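Local atomic coordinates of uncharacterized protein TP-0789 domain-containing protein (Nitrosomonas europaea ATCC 19718, PDB entry 3BUU), a protein that is of unknown function but belongs to the LolA superfamily, whose relatives carry lipoproteins across the periplasm, and so may bind lipids or lipid-bearing partners. Residues 170-178 with 188-197. Residues are numbered along the deposited sequence; the frame is centred on the assembly and turned at random. Where two conformers were deposited one is given.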
loop_
_atom_site.group_PDB
_atom_site.type_symbol
_atom_site.label_atom_id
_atom_site.label_comp_id
_atom_site.label_asym_id
_atom_site.label_seq_id
_atom_site.Cartn_x
_atom_site.Cartn_y
_atom_site.Cartn_z
ATOM N N LEU A 170 -11.941 13.709 3.875
ATOM C CA LEU A 170 -11.064 13.242 2.812
ATOM C C LEU A 170 -9.640 13.646 3.119
ATOM O O LEU A 170 -9.369 14.833 3.340
ATOM C CB LEU A 170 -11.514 13.822 1.479
ATOM C CG LEU A 170 -10.725 13.405 0.234
ATOM C CD1 LEU A 170 -10.875 11.934 -0.096
ATOM C CD2 LEU A 170 -11.140 14.199 -0.971
ATOM N N LEU A 171 -8.727 12.685 3.079
ATOM C CA LEU A 171 -7.324 12.951 3.354
ATOM C C LEU A 171 -6.444 12.942 2.117
ATOM O O LEU A 171 -5.545 13.773 2.008
ATOM C CB LEU A 171 -6.794 11.947 4.327
ATOM C CG LEU A 171 -7.433 12.027 5.715
ATOM C CD1 LEU A 171 -6.806 10.959 6.632
ATOM C CD2 LEU A 171 -7.304 13.428 6.325
ATOM N N LYS A 172 -6.699 12.007 1.205
ATOM C CA LYS A 172 -5.848 11.895 0.038
ATOM C C LYS A 172 -6.570 11.023 -0.967
ATOM O O LYS A 172 -7.563 10.382 -0.650
ATOM C CB LYS A 172 -4.453 11.336 0.384
ATOM C CG LYS A 172 -4.453 9.926 0.877
ATOM C CD LYS A 172 -3.087 9.424 1.330
ATOM C CE LYS A 172 -3.084 7.919 1.615
ATOM N NZ LYS A 172 -1.806 7.518 2.241
ATOM N N THR A 173 -6.042 11.024 -2.178
ATOM C CA THR A 173 -6.579 10.224 -3.245
ATOM C C THR A 173 -5.433 9.469 -3.904
ATOM O O THR A 173 -4.275 9.877 -3.818
ATOM C CB THR A 173 -7.265 11.121 -4.304
ATOM O OG1 THR A 173 -6.312 12.053 -4.811
ATOM C CG2 THR A 173 -8.448 11.871 -3.739
ATOM N N SER A 174 -5.742 8.347 -4.533
ATOM C CA SER A 174 -4.762 7.625 -5.298
ATOM C C SER A 174 -5.318 7.295 -6.677
ATOM O O SER A 174 -6.532 7.213 -6.871
ATOM C CB SER A 174 -4.317 6.356 -4.600
ATOM O OG SER A 174 -5.404 5.470 -4.551
ATOM N N ARG A 175 -4.408 7.109 -7.612
ATOM C CA ARG A 175 -4.709 6.622 -8.956
ATOM C C ARG A 175 -3.737 5.495 -9.290
ATOM O O ARG A 175 -2.564 5.556 -8.949
ATOM C CB ARG A 175 -4.460 7.750 -9.988
ATOM C CG ARG A 175 -5.264 8.965 -9.820
ATOM C CD ARG A 175 -5.039 9.892 -11.019
ATOM N NE ARG A 175 -3.660 10.226 -11.427
ATOM C CZ ARG A 175 -2.932 11.216 -10.906
ATOM N NH1 ARG A 175 -3.388 11.929 -9.879
ATOM N NH2 ARG A 175 -1.726 11.477 -11.390
ATOM N N TYR A 176 -4.260 4.488 -9.986
ATOM C CA TYR A 176 -3.489 3.318 -10.394
ATOM C C TYR A 176 -3.164 3.468 -11.882
ATOM O O TYR A 176 -4.078 3.610 -12.680
ATOM C CB TYR A 176 -4.342 2.080 -10.179
ATOM C CG TYR A 176 -4.666 1.766 -8.751
ATOM C CD1 TYR A 176 -3.892 0.851 -8.039
ATOM C CD2 TYR A 176 -5.741 2.380 -8.109
ATOM C CE1 TYR A 176 -4.186 0.519 -6.753
ATOM C CE2 TYR A 176 -6.019 2.065 -6.811
ATOM C CZ TYR A 176 -5.256 1.136 -6.113
ATOM O OH TYR A 176 -5.556 0.829 -4.796
ATOM N N GLU A 177 -1.898 3.317 -12.243
ATOM C CA GLU A 177 -1.470 3.583 -13.599
ATOM C C GLU A 177 -0.389 2.588 -14.057
ATOM O O GLU A 177 0.143 1.800 -13.267
ATOM C CB GLU A 177 -0.979 5.035 -13.743
ATOM C CG GLU A 177 -2.110 6.035 -13.504
ATOM C CD GLU A 177 -1.867 7.445 -13.906
ATOM O OE1 GLU A 177 -0.763 7.730 -14.384
ATOM O OE2 GLU A 177 -2.787 8.282 -13.692
ATOM N N ASN A 178 -0.051 2.691 -15.345
ATOM C CA ASN A 178 1.105 1.977 -15.917
ATOM C C ASN A 178 0.978 0.455 -15.761
ATOM O O ASN A 178 1.805 -0.197 -15.149
ATOM C CB ASN A 178 2.444 2.502 -15.377
ATOM C CG ASN A 178 2.726 3.919 -15.795
ATOM O OD1 ASN A 178 1.962 4.531 -16.532
ATOM N ND2 ASN A 178 3.847 4.442 -15.346
ATOM N N PRO A 188 -0.966 -2.768 -12.067
ATOM C CA PRO A 188 -0.495 -1.381 -12.063
ATOM C C PRO A 188 0.928 -1.322 -11.511
ATOM O O PRO A 188 1.214 -1.954 -10.514
ATOM C CB PRO A 188 -1.477 -0.697 -11.124
ATOM C CG PRO A 188 -1.939 -1.789 -10.161
ATOM C CD PRO A 188 -1.983 -3.056 -11.027
ATOM N N THR A 189 1.799 -0.605 -12.183
ATOM C CA THR A 189 3.140 -0.452 -11.685
ATOM C C THR A 189 3.435 0.942 -11.173
ATOM O O THR A 189 4.521 1.185 -10.649
ATOM C CB THR A 189 4.191 -0.845 -12.722
ATOM O OG1 THR A 189 4.189 0.101 -13.788
ATOM C CG2 THR A 189 3.940 -2.248 -13.262
ATOM N N ARG A 190 2.455 1.848 -11.270
ATOM C CA ARG A 190 2.566 3.160 -10.699
ATOM C C ARG A 190 1.320 3.467 -9.896
ATOM O O ARG A 190 0.189 3.225 -10.358
ATOM C CB ARG A 190 2.754 4.188 -11.802
ATOM C CG ARG A 190 2.744 5.607 -11.267
ATOM C CD ARG A 190 3.148 6.579 -12.348
ATOM N NE ARG A 190 4.596 6.557 -12.459
ATOM C CZ ARG A 190 5.321 7.532 -12.987
ATOM N NH1 ARG A 190 4.730 8.570 -13.571
ATOM N NH2 ARG A 190 6.639 7.452 -12.941
ATOM N N ILE A 191 1.511 4.003 -8.702
ATOM C CA ILE A 191 0.384 4.575 -7.994
ATOM C C ILE A 191 0.761 5.992 -7.652
ATOM O O ILE A 191 1.877 6.272 -7.237
ATOM C CB ILE A 191 -0.002 3.797 -6.710
ATOM C CG1 ILE A 191 -0.490 2.380 -7.010
ATOM C CG2 ILE A 191 -1.100 4.559 -5.953
ATOM C CD1 ILE A 191 -0.570 1.486 -5.764
ATOM N N ILE A 192 -0.191 6.895 -7.858
ATOM C CA ILE A 192 0.004 8.317 -7.529
ATOM C C ILE A 192 -0.897 8.672 -6.385
ATOM O O ILE A 192 -2.090 8.494 -6.495
ATOM C CB ILE A 192 -0.276 9.201 -8.751
ATOM C CG1 ILE A 192 0.558 8.734 -9.965
ATOM C CG2 ILE A 192 -0.000 10.665 -8.424
ATOM C CD1 ILE A 192 -0.260 7.924 -10.915
HETATM N N MSE A 193 -0.309 9.160 -5.305
HETATM C CA MSE A 193 -1.054 9.543 -4.095
HETATM C C MSE A 193 -0.955 11.035 -3.908
HETATM O O MSE A 193 0.140 11.578 -3.794
HETATM C CB MSE A 193 -0.548 8.823 -2.838
HETATM C CG MSE A 193 -0.848 7.316 -2.883
HETATM SE SE MSE A 193 -0.578 6.430 -1.198
HETATM C CE MSE A 193 -1.237 4.792 -1.808
ATOM N N GLU A 194 -2.118 11.685 -3.861
ATOM C CA GLU A 194 -2.212 13.141 -3.848
ATOM C C GLU A 194 -2.839 13.570 -2.520
ATOM O O GLU A 194 -3.862 13.015 -2.092
ATOM C CB GLU A 194 -3.094 13.550 -5.041
ATOM C CG GLU A 194 -3.318 15.058 -5.214
ATOM C CD GLU A 194 -4.274 15.364 -6.387
ATOM O OE1 GLU A 194 -4.394 14.490 -7.269
ATOM O OE2 GLU A 194 -4.911 16.450 -6.442
ATOM N N ASP A 195 -2.231 14.555 -1.857
ATOM C CA ASP A 195 -2.841 15.151 -0.670
ATOM C C ASP A 195 -4.147 15.831 -1.062
ATOM O O ASP A 195 -4.174 16.562 -2.042
ATOM C CB ASP A 195 -1.901 16.182 -0.082
ATOM C CG ASP A 195 -2.299 16.615 1.322
ATOM O OD1 ASP A 195 -3.345 16.191 1.876
ATOM O OD2 ASP A 195 -1.549 17.427 1.875
ATOM N N ALA A 196 -5.209 15.582 -0.285
ATOM C CA ALA A 196 -6.477 16.294 -0.461
ATOM C C ALA A 196 -6.561 17.564 0.354
ATOM O O ALA A 196 -7.495 18.326 0.180
ATOM C CB ALA A 196 -7.659 15.406 -0.147
ATOM N N LEU A 197 -5.609 17.760 1.258
ATOM C CA LEU A 197 -5.558 18.923 2.113
ATOM C C LEU A 197 -4.660 19.998 1.493
ATOM O O LEU A 197 -4.784 20.294 0.296
ATOM C CB LEU A 197 -5.169 18.508 3.533
ATOM C CG LEU A 197 -6.136 17.458 4.164
ATOM C CD1 LEU A 197 -5.751 17.056 5.612
ATOM C CD2 LEU A 197 -7.636 17.804 4.047
HETATM O O HOH W 1 -6.504 14.401 -3.393
HETATM O O HOH W 2 -4.244 10.585 -7.138
HETATM O O HOH W 3 5.611 2.655 -13.495
#
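Thr-173 and Glu-194 face each other as a hydrogen-bonded pair, and they set the pattern by which the antiparallel hairpin 170-178/188-197 satisfies its backbone N-H and C=O groups. Thr-173 N gives to Glu-194 O, and Glu-194 N returns a nearly straight bond to Thr-173 O (2.8 Å, 168° at the hydrogen). Arg-175 and Ile-192 repeat the exchange. At Glu-177 the regularity breaks in a classic beta bulge: Glu-177 N still gives to Arg-190 O, but its carbonyl takes Arg-190 N from above the carbonyl plane and a weak bond from Thr-189 N. Beyond the bulge Asn-178 O accepts both Thr-189 N, from above the carbonyl plane, and Thr-189 OG1, in that plane on a lone pair at 2.8 Å. Past Glu-194, Ala-196 N gives to Leu-171 O, and Asp-195 OD1 takes Leu-197 N in an Asx turn.

On the face bearing Thr-173, a water 2.7 Å from Thr-173 OG1 donates to Glu-194 O; another donates to Ile-192 O. A bend at chi3 (-51°) folds the Arg-175 guanidinium across Ile-192 CG2. At its edge Arg-175 NE donates to Glu-177 OE2 at 3.1 Å, and Glu-194 OE1 makes a long salt bridge of 3.8 Å with Arg-175 NH1, probably offsetting part of both carboxylate charges; Arg-190 pairs with Asp-206 of strand 202-212.

Opposite, Tyr-176 CD1 meets Ile-191 CG1 at 3.9 Å, with Pro-188 CG alongside. Lys-172, beside the Met-193 selenium, spends its ammonium on Gln-100 O, Tyr-144 OH and Asp-105. The chemistry thus implies a two-faced hairpin, ionic and watered on one side, largely apolar on the other, where Arg-20 of helix 9-20 touches Tyr-176, Pro-188 and Ile-191.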